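Local coordinates for protein alpha-amylase inhibitor 0.19 (Triticum aestivum, PDB 1HSS) that inhibits alpha-amylases as a secreted homodimer of disulfide-rich subunits of the cereal trypsin/alpha-amylase inhibitor family, and is also a wheat allergen, at residues V14-A19 with L57-D62. Sequence-based numbering, arbitrary orientation.
Sequences VPALPA and LYSMLD
Ala16 and Met60 bring the irregular segment 14-19 and the helical segment 57-62 closest, with their CA atoms 4.9 Å apart, a short separation consistent with the loop presenting just a methyl group at this point. Ala16 points that methyl at the helix, where CB sits 3.6 Å from Ser59 OG and also touches the backbone N and CB of Met60. Ser59 holds OG anti to its backbone N (chi1 174°), which puts the hydroxyl beside Ala16 and within 4.0 Å of Val14 CG2. No direct hydrogen bond joins the segments. Instead one water bridges them, accepting from Ala16 N at 2.8 Å and hydrogen-bonded to Ser59 OG at 2.9 Å.

Met60 runs extended past the carbonyl oxygen of Ala16, its CG 3.8 Å from Ala16 O. This carries SD to 3.9 Å from Leu17 O, close to Leu17 CB as well; the bend at chi3 (71°) then turns only CE. The Met60 side chain also packs on Cys20, Arg21 and Leu24 of helix 20-27. Leu17 directs its CB toward the helix, and its CD1 meets Leu57 CD2 at 3.9 Å, the two leucines crossing obliquely, while Leu45 and Ile48 also touch Leu17.

The contact thus fastens the loop before helix 20-27 onto helix 53-67 within the helical, disulfide-linked fold of this family. Both backbone polar groups of buried Ala16 are satisfied, N by the water and O by Arg21 NH1, so the loop can pack on the helix through apolar Ala16, Leu17, Leu57 and Met60, with one water as the polar link between the segments.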
ATOM      1  N   VAL A  14       8.340 -21.516   4.531  1.00 29.07           N
ATOM      2  CA  VAL A  14       9.018 -21.183   3.281  1.00 32.18           C
ATOM      3  C   VAL A  14       8.788 -22.337   2.286  1.00 34.19           C
ATOM      4  O   VAL A  14       8.629 -23.490   2.696  1.00 36.18           O
ATOM      5  CB  VAL A  14      10.542 -20.942   3.523  1.00 33.76           C
ATOM      6  CG1 VAL A  14      11.335 -21.185   2.264  1.00 35.51           C
ATOM      7  CG2 VAL A  14      10.767 -19.522   3.981  1.00 34.59           C
ATOM      8  N   PRO A  15       8.552 -22.016   0.998  1.00 32.06           N
ATOM      9  CA  PRO A  15       8.435 -20.686   0.384  1.00 28.79           C
ATOM     10  C   PRO A  15       7.299 -19.864   0.952  1.00 25.30           C
ATOM     11  O   PRO A  15       6.265 -20.405   1.325  1.00 25.73           O
ATOM     12  CB  PRO A  15       8.220 -20.989  -1.094  1.00 29.21           C
ATOM     13  CG  PRO A  15       7.651 -22.339  -1.113  1.00 28.52           C
ATOM     14  CD  PRO A  15       8.336 -23.072  -0.001  1.00 31.06           C
ATOM     15  N   ALA A  16       7.579 -18.587   1.166  1.00 23.41           N
ATOM     16  CA  ALA A  16       6.730 -17.731   1.973  1.00 21.78           C
ATOM     17  C   ALA A  16       5.451 -17.382   1.216  1.00 20.69           C
ATOM     18  O   ALA A  16       5.460 -17.293  -0.005  1.00 20.83           O
ATOM     19  CB  ALA A  16       7.501 -16.461   2.373  1.00 15.20           C
ATOM     20  N   LEU A  17       4.325 -17.392   1.919  1.00 20.26           N
ATOM     21  CA  LEU A  17       3.061 -16.852   1.391  1.00 19.94           C
ATOM     22  C   LEU A  17       2.733 -17.261  -0.050  1.00 21.33           C
ATOM     23  O   LEU A  17       2.499 -16.413  -0.906  1.00 21.03           O
ATOM     24  CB  LEU A  17       3.054 -15.327   1.490  1.00 14.81           C
ATOM     25  CG  LEU A  17       3.468 -14.787   2.847  1.00 11.40           C
ATOM     26  CD1 LEU A  17       3.612 -13.305   2.779  1.00  7.39           C
ATOM     27  CD2 LEU A  17       2.469 -15.183   3.887  1.00 11.74           C
ATOM     28  N   PRO A  18       2.567 -18.573  -0.294  1.00 23.34           N
ATOM     29  CA  PRO A  18       2.196 -19.091  -1.614  1.00 19.99           C
ATOM     30  C   PRO A  18       0.948 -18.421  -2.190  1.00 20.06           C
ATOM     31  O   PRO A  18       0.891 -18.118  -3.383  1.00 24.43           O
ATOM     32  CB  PRO A  18       1.954 -20.572  -1.354  1.00 21.15           C
ATOM     33  CG  PRO A  18       2.745 -20.868  -0.153  1.00 24.00           C
ATOM     34  CD  PRO A  18       2.665 -19.656   0.698  1.00 22.11           C
ATOM     35  N   ALA A  19      -0.030 -18.151  -1.324  1.00 21.30           N
ATOM     36  CA  ALA A  19      -1.310 -17.597  -1.743  1.00 19.68           C
ATOM     37  C   ALA A  19      -1.211 -16.129  -2.117  1.00 17.45           C
ATOM     38  O   ALA A  19      -2.081 -15.592  -2.783  1.00 18.48           O
ATOM     39  CB  ALA A  19      -2.308 -17.768  -0.645  1.00 18.76           C
ATOM     40  N   LEU A  57       6.767 -11.261   3.782  1.00 17.25           N
ATOM     41  CA  LEU A  57       6.588 -10.583   2.494  1.00 17.76           C
ATOM     42  C   LEU A  57       7.913 -10.333   1.762  1.00 18.22           C
ATOM     43  O   LEU A  57       7.999 -10.521   0.557  1.00 16.94           O
ATOM     44  CB  LEU A  57       5.835  -9.253   2.691  1.00 16.57           C
ATOM     45  CG  LEU A  57       4.316  -9.378   2.813  1.00 13.75           C
ATOM     46  CD1 LEU A  57       3.734  -8.119   3.389  1.00 16.14           C
ATOM     47  CD2 LEU A  57       3.704  -9.684   1.470  1.00 13.10           C
ATOM     48  N   TYR A  58       8.940  -9.899   2.489  1.00 22.18           N
ATOM     49  CA  TYR A  58      10.284  -9.718   1.928  1.00 19.95           C
ATOM     50  C   TYR A  58      10.817 -11.026   1.315  1.00 21.68           C
ATOM     51  O   TYR A  58      11.262 -11.057   0.166  1.00 22.08           O
ATOM     52  CB  TYR A  58      11.218  -9.228   3.030  1.00 16.25           C
ATOM     53  CG  TYR A  58      12.480  -8.629   2.517  1.00 19.05           C
ATOM     54  CD1 TYR A  58      13.559  -9.431   2.179  1.00 20.94           C
ATOM     55  CD2 TYR A  58      12.603  -7.269   2.362  1.00 18.62           C
ATOM     56  CE1 TYR A  58      14.740  -8.889   1.694  1.00 23.44           C
ATOM     57  CE2 TYR A  58      13.771  -6.709   1.873  1.00 24.49           C
ATOM     58  CZ  TYR A  58      14.845  -7.524   1.538  1.00 25.71           C
ATOM     59  OH  TYR A  58      16.027  -6.983   1.056  1.00 24.88           O
ATOM     60  N   SER A  59      10.707 -12.107   2.084  1.00 22.23           N
ATOM     61  CA  SER A  59      11.088 -13.455   1.664  1.00 22.50           C
ATOM     62  C   SER A  59      10.357 -13.888   0.403  1.00 22.22           C
ATOM     63  O   SER A  59      10.955 -14.469  -0.495  1.00 23.77           O
ATOM     64  CB  SER A  59      10.796 -14.457   2.797  1.00 21.38           C
ATOM     65  OG  SER A  59      11.024 -15.802   2.410  1.00 22.51           O
ATOM     66  N   MET A  60       9.044 -13.675   0.371  1.00 23.88           N
ATOM     67  CA  MET A  60       8.223 -13.975  -0.812  1.00 21.44           C
ATOM     68  C   MET A  60       8.689 -13.241  -2.081  1.00 20.46           C
ATOM     69  O   MET A  60       8.913 -13.870  -3.107  1.00 23.65           O
ATOM     70  CB  MET A  60       6.762 -13.619  -0.537  1.00 23.14           C
ATOM     71  CG  MET A  60       5.814 -13.910  -1.694  1.00 23.40           C
ATOM     72  SD  MET A  60       4.262 -12.989  -1.615  1.00 23.14           S
ATOM     73  CE  MET A  60       4.838 -11.441  -1.970  1.00 20.88           C
ATOM     74  N   LEU A  61       8.845 -11.914  -1.984  1.00 18.63           N
ATOM     75  CA  LEU A  61       9.289 -11.057  -3.084  1.00 21.72           C
ATOM     76  C   LEU A  61      10.673 -11.440  -3.589  1.00 25.12           C
ATOM     77  O   LEU A  61      10.926 -11.426  -4.786  1.00 26.60           O
ATOM     78  CB  LEU A  61       9.316  -9.604  -2.621  1.00 18.73           C
ATOM     79  CG  LEU A  61       9.702  -8.615  -3.707  1.00 17.39           C
ATOM     80  CD1 LEU A  61       8.674  -8.704  -4.817  1.00 15.78           C
ATOM     81  CD2 LEU A  61       9.783  -7.220  -3.126  1.00 17.17           C
ATOM     82  N   ASP A  62      11.585 -11.679  -2.654  1.00 26.34           N
ATOM     83  CA  ASP A  62      12.928 -12.123  -2.970  1.00 30.02           C
ATOM     84  C   ASP A  62      12.924 -13.466  -3.730  1.00 29.36           C
ATOM     85  O   ASP A  62      13.503 -13.582  -4.804  1.00 30.32           O
ATOM     86  CB  ASP A  62      13.741 -12.219  -1.668  1.00 33.43           C
ATOM     87  CG  ASP A  62      15.213 -12.541  -1.908  1.00 37.20           C
ATOM     88  OD1 ASP A  62      15.972 -11.643  -2.344  1.00 36.46           O
ATOM     89  OD2 ASP A  62      15.612 -13.698  -1.651  1.00 35.75           O
TER
HETATM   90  O   HOH W   1      10.151 -17.687   0.337  1.00 27.19           O